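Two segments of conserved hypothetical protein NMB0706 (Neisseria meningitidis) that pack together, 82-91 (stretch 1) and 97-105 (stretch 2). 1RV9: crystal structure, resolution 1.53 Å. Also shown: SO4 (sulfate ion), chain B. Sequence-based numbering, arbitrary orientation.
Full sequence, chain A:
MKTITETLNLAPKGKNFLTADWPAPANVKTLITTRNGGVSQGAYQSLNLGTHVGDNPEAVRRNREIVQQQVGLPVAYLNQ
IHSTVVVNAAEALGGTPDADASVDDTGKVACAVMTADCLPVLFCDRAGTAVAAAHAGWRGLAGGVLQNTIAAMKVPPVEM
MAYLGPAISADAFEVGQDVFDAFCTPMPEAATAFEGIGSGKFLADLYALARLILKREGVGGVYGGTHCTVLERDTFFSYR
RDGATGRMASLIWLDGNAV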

# COMPACT_ATOMS: atom_id res chain seq x y z
N HIS A 82 5.72 -5.40 8.63
CA HIS A 82 4.65 -6.35 8.36
C HIS A 82 3.78 -6.63 9.58
O HIS A 82 3.30 -7.75 9.78
N SER A 83 3.57 -5.59 10.37
CA SER A 83 2.75 -5.64 11.57
C SER A 83 1.36 -5.15 11.21
O SER A 83 1.05 -4.91 10.04
N THR A 84 0.52 -5.00 12.22
CA THR A 84 -0.84 -4.50 12.03
C THR A 84 -0.95 -3.20 12.81
O THR A 84 -2.04 -2.72 13.11
N VAL A 85 0.21 -2.61 13.12
CA VAL A 85 0.27 -1.37 13.89
C VAL A 85 -0.00 -0.12 13.06
O VAL A 85 0.60 0.10 12.01
N VAL A 86 -0.91 0.71 13.57
CA VAL A 86 -1.31 1.95 12.94
C VAL A 86 -0.88 3.12 13.81
O VAL A 86 -1.04 3.08 15.03
N VAL A 87 -0.32 4.16 13.20
CA VAL A 87 0.12 5.34 13.93
C VAL A 87 -0.49 6.59 13.32
O VAL A 87 -1.04 6.55 12.22
N ASN A 88 -0.41 7.70 14.04
CA ASN A 88 -0.91 8.97 13.52
C ASN A 88 0.25 9.50 12.68
O ASN A 88 1.36 9.69 13.19
N ALA A 89 0.00 9.74 11.39
CA ALA A 89 1.05 10.21 10.51
C ALA A 89 1.73 11.48 11.00
O ALA A 89 2.94 11.64 10.86
N ALA A 90 0.94 12.38 11.59
CA ALA A 90 1.47 13.65 12.10
C ALA A 90 2.49 13.44 13.22
O ALA A 90 3.31 14.32 13.48
N GLU A 91 2.42 12.29 13.88
CA GLU A 91 3.34 11.99 14.98
C GLU A 91 4.49 11.09 14.54
O GLU A 91 5.44 10.86 15.30
N PRO A 97 8.70 5.39 13.23
CA PRO A 97 8.07 4.36 14.07
C PRO A 97 8.02 3.01 13.35
O PRO A 97 8.04 2.95 12.12
N ASP A 98 7.96 1.93 14.13
CA ASP A 98 7.84 0.59 13.58
C ASP A 98 6.34 0.43 13.42
O ASP A 98 5.62 0.19 14.39
N ALA A 99 5.85 0.60 12.20
CA ALA A 99 4.42 0.50 11.95
C ALA A 99 4.17 0.22 10.49
O ALA A 99 5.07 0.37 9.66
N ASP A 100 2.94 -0.17 10.16
CA ASP A 100 2.61 -0.50 8.79
C ASP A 100 1.39 0.21 8.24
O ASP A 100 0.88 -0.16 7.18
N ALA A 101 0.92 1.23 8.94
CA ALA A 101 -0.22 2.02 8.48
C ALA A 101 -0.24 3.33 9.24
O ALA A 101 0.27 3.42 10.36
N SER A 102 -0.81 4.36 8.63
CA SER A 102 -0.92 5.65 9.30
C SER A 102 -2.22 6.33 8.90
O SER A 102 -2.78 6.05 7.83
N VAL A 103 -2.70 7.20 9.78
CA VAL A 103 -3.94 7.93 9.54
C VAL A 103 -3.69 9.41 9.77
O VAL A 103 -2.74 9.80 10.46
N ASP A 104 -4.55 10.25 9.19
CA ASP A 104 -4.44 11.69 9.38
C ASP A 104 -5.74 12.42 9.09
O ASP A 104 -6.51 12.02 8.22
N ASP A 105 -5.96 13.50 9.83
CA ASP A 105 -7.15 14.33 9.66
C ASP A 105 -6.77 15.80 9.81
O ASP A 105 -7.62 16.66 10.04

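Val87 lies at the centre of one face where short parallel strands in the two stretches lie side by side, and the side chains on them alternate between the two faces. Its chi1 is m. This places CG1 of Val87 3.6 Å from CB of Ala99 and 4.4 Å from CB of Pro97, whose CA-to-CB bond points toward stretch 1. CG2 of Val87 lies 4.0 Å from CB of Ser102, which shares this face and has chi1 p. Val85, chi1 t, adds to the cluster with CG1 4.0 Å from CB of Ala99.

The other face carries Val86, Ala101, Val103 and Asn88. Val86 is t and Val103 is m. CG1 of Val86 meets CG1 of Val103 at 3.8 Å, and CG2 of Val86 meets CB of Ala101 at 3.9 Å. Asn88, chi1 m, brings OD1 to 3.3 Å from CG2 of Val103. Its ND2 donates to OE1 of Glu91 at 3.0 Å, within the same stretch.

The backbone holds these side chains in register. N of Val87 donates to O of Ala101 at 3.0 Å. O of Val87 accepts from N of Val103, also at 3.0 Å. N of Ala89 then donates to O of Val103 at 2.9 Å.

Beyond the strand, Ala89 points its CB toward stretch 2. That CB lies 3.7 Å from OG of Ser102 and 4.3 Å from CB of Asp104. Water 1 bridges this end: it accepts from N of Ala90 at 2.8 Å, and donates to O of Val103 at 3.0 Å and to OD2 of Asp104 at 2.7 Å.

The polar edge at the other end is built around Asp100. Its chi1 is m, its CA-to-CB bond points toward stretch 1, and it is buried. OD2 of Asp100 accepts from N of Ser83 at 2.8 Å and from OG of Ser83 at 2.7 Å. OD1 of Asp100 accepts from N of His82 at 2.9 Å. The carboxylate thus gathers three donors from two adjacent residues. Ser83 is p, and its OG also accepts from N of Val85 at 3.1 Å. N of Asp100 donates to O of Val85 at 3.0 Å, so backbone and side chain both tie Asp100 to stretch 1.

His82, chi1 m, points its CB away from stretch 2. Its NE2 donates to O4 of the sulfate at 2.6 Å, with O4 at the ring edge. The ion probably comes from the crystallisation liquor.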

# COMPACT_ATOMS: atom_id res chain seq x y z
CB HIS A 82 5.24 -7.63 7.79
CG HIS A 82 5.82 -7.46 6.42
ND1 HIS A 82 5.07 -7.64 5.27
CD2 HIS A 82 7.05 -7.06 6.01
CE1 HIS A 82 5.82 -7.36 4.21
NE2 HIS A 82 7.02 -7.01 4.63
CB SER A 83 3.32 -4.70 12.64
OG SER A 83 3.07 -3.34 12.28
CB THR A 84 -1.89 -5.50 12.58
OG1 THR A 84 -1.68 -5.69 13.98
CG2 THR A 84 -1.78 -6.83 11.86
CB VAL A 85 1.64 -1.22 14.58
CG1 VAL A 85 1.71 0.07 15.40
CG2 VAL A 85 1.88 -2.42 15.49
CB VAL A 86 -2.85 2.03 12.78
CG1 VAL A 86 -3.24 3.28 12.01
CG2 VAL A 86 -3.37 0.78 12.10
CB VAL A 87 1.65 5.50 13.89
CG1 VAL A 87 2.32 4.31 14.54
CG2 VAL A 87 2.13 5.67 12.45
CB ASN A 88 -1.23 9.95 14.64
CG ASN A 88 -2.52 9.61 15.36
OD1 ASN A 88 -3.48 9.13 14.75
ND2 ASN A 88 -2.56 9.86 16.67
CB ALA A 89 0.49 10.43 9.10
CB ALA A 90 0.33 14.54 12.57
CB GLU A 91 2.60 11.29 16.12
CG GLU A 91 1.42 12.05 16.69
CD GLU A 91 0.75 11.30 17.83
OE1 GLU A 91 0.31 10.15 17.62
OE2 GLU A 91 0.66 11.86 18.95
CB PRO A 97 6.66 4.90 14.31
CG PRO A 97 6.73 6.36 13.89
CD PRO A 97 7.68 6.33 12.74
CB ASP A 98 8.36 -0.47 14.54
CG ASP A 98 9.87 -0.48 14.64
OD1 ASP A 98 10.53 0.28 13.89
OD2 ASP A 98 10.40 -1.26 15.46
CB ALA A 99 3.74 1.80 12.36
CB ASP A 100 2.48 -2.01 8.65
CG ASP A 100 3.82 -2.71 8.76
OD1 ASP A 100 4.43 -2.99 7.70
OD2 ASP A 100 4.27 -2.96 9.90
CB ALA A 101 -1.53 1.26 8.72
CB SER A 102 0.29 6.55 8.98
OG SER A 102 0.23 7.08 7.67
CB VAL A 103 -5.06 7.46 10.51
CG1 VAL A 103 -5.32 5.97 10.31
CG2 VAL A 103 -4.65 7.73 11.95
CB ASP A 104 -3.36 12.29 8.48
CG ASP A 104 -3.25 13.79 8.65
OD1 ASP A 104 -3.63 14.54 7.72
OD2 ASP A 104 -2.82 14.22 9.75
CB ASP A 105 -8.22 13.96 10.70
CG ASP A 105 -7.83 14.36 12.11
OD1 ASP A 105 -6.63 14.60 12.37
OD2 ASP A 105 -8.73 14.43 12.97
S SO4 B . 10.05 -5.79 2.67
O1 SO4 B . 11.03 -6.42 3.57
O2 SO4 B . 10.60 -4.52 2.16
O3 SO4 B . 9.77 -6.69 1.54
O4 SO4 B . 8.80 -5.52 3.41
O HOH W 1 -1.90 12.46 11.59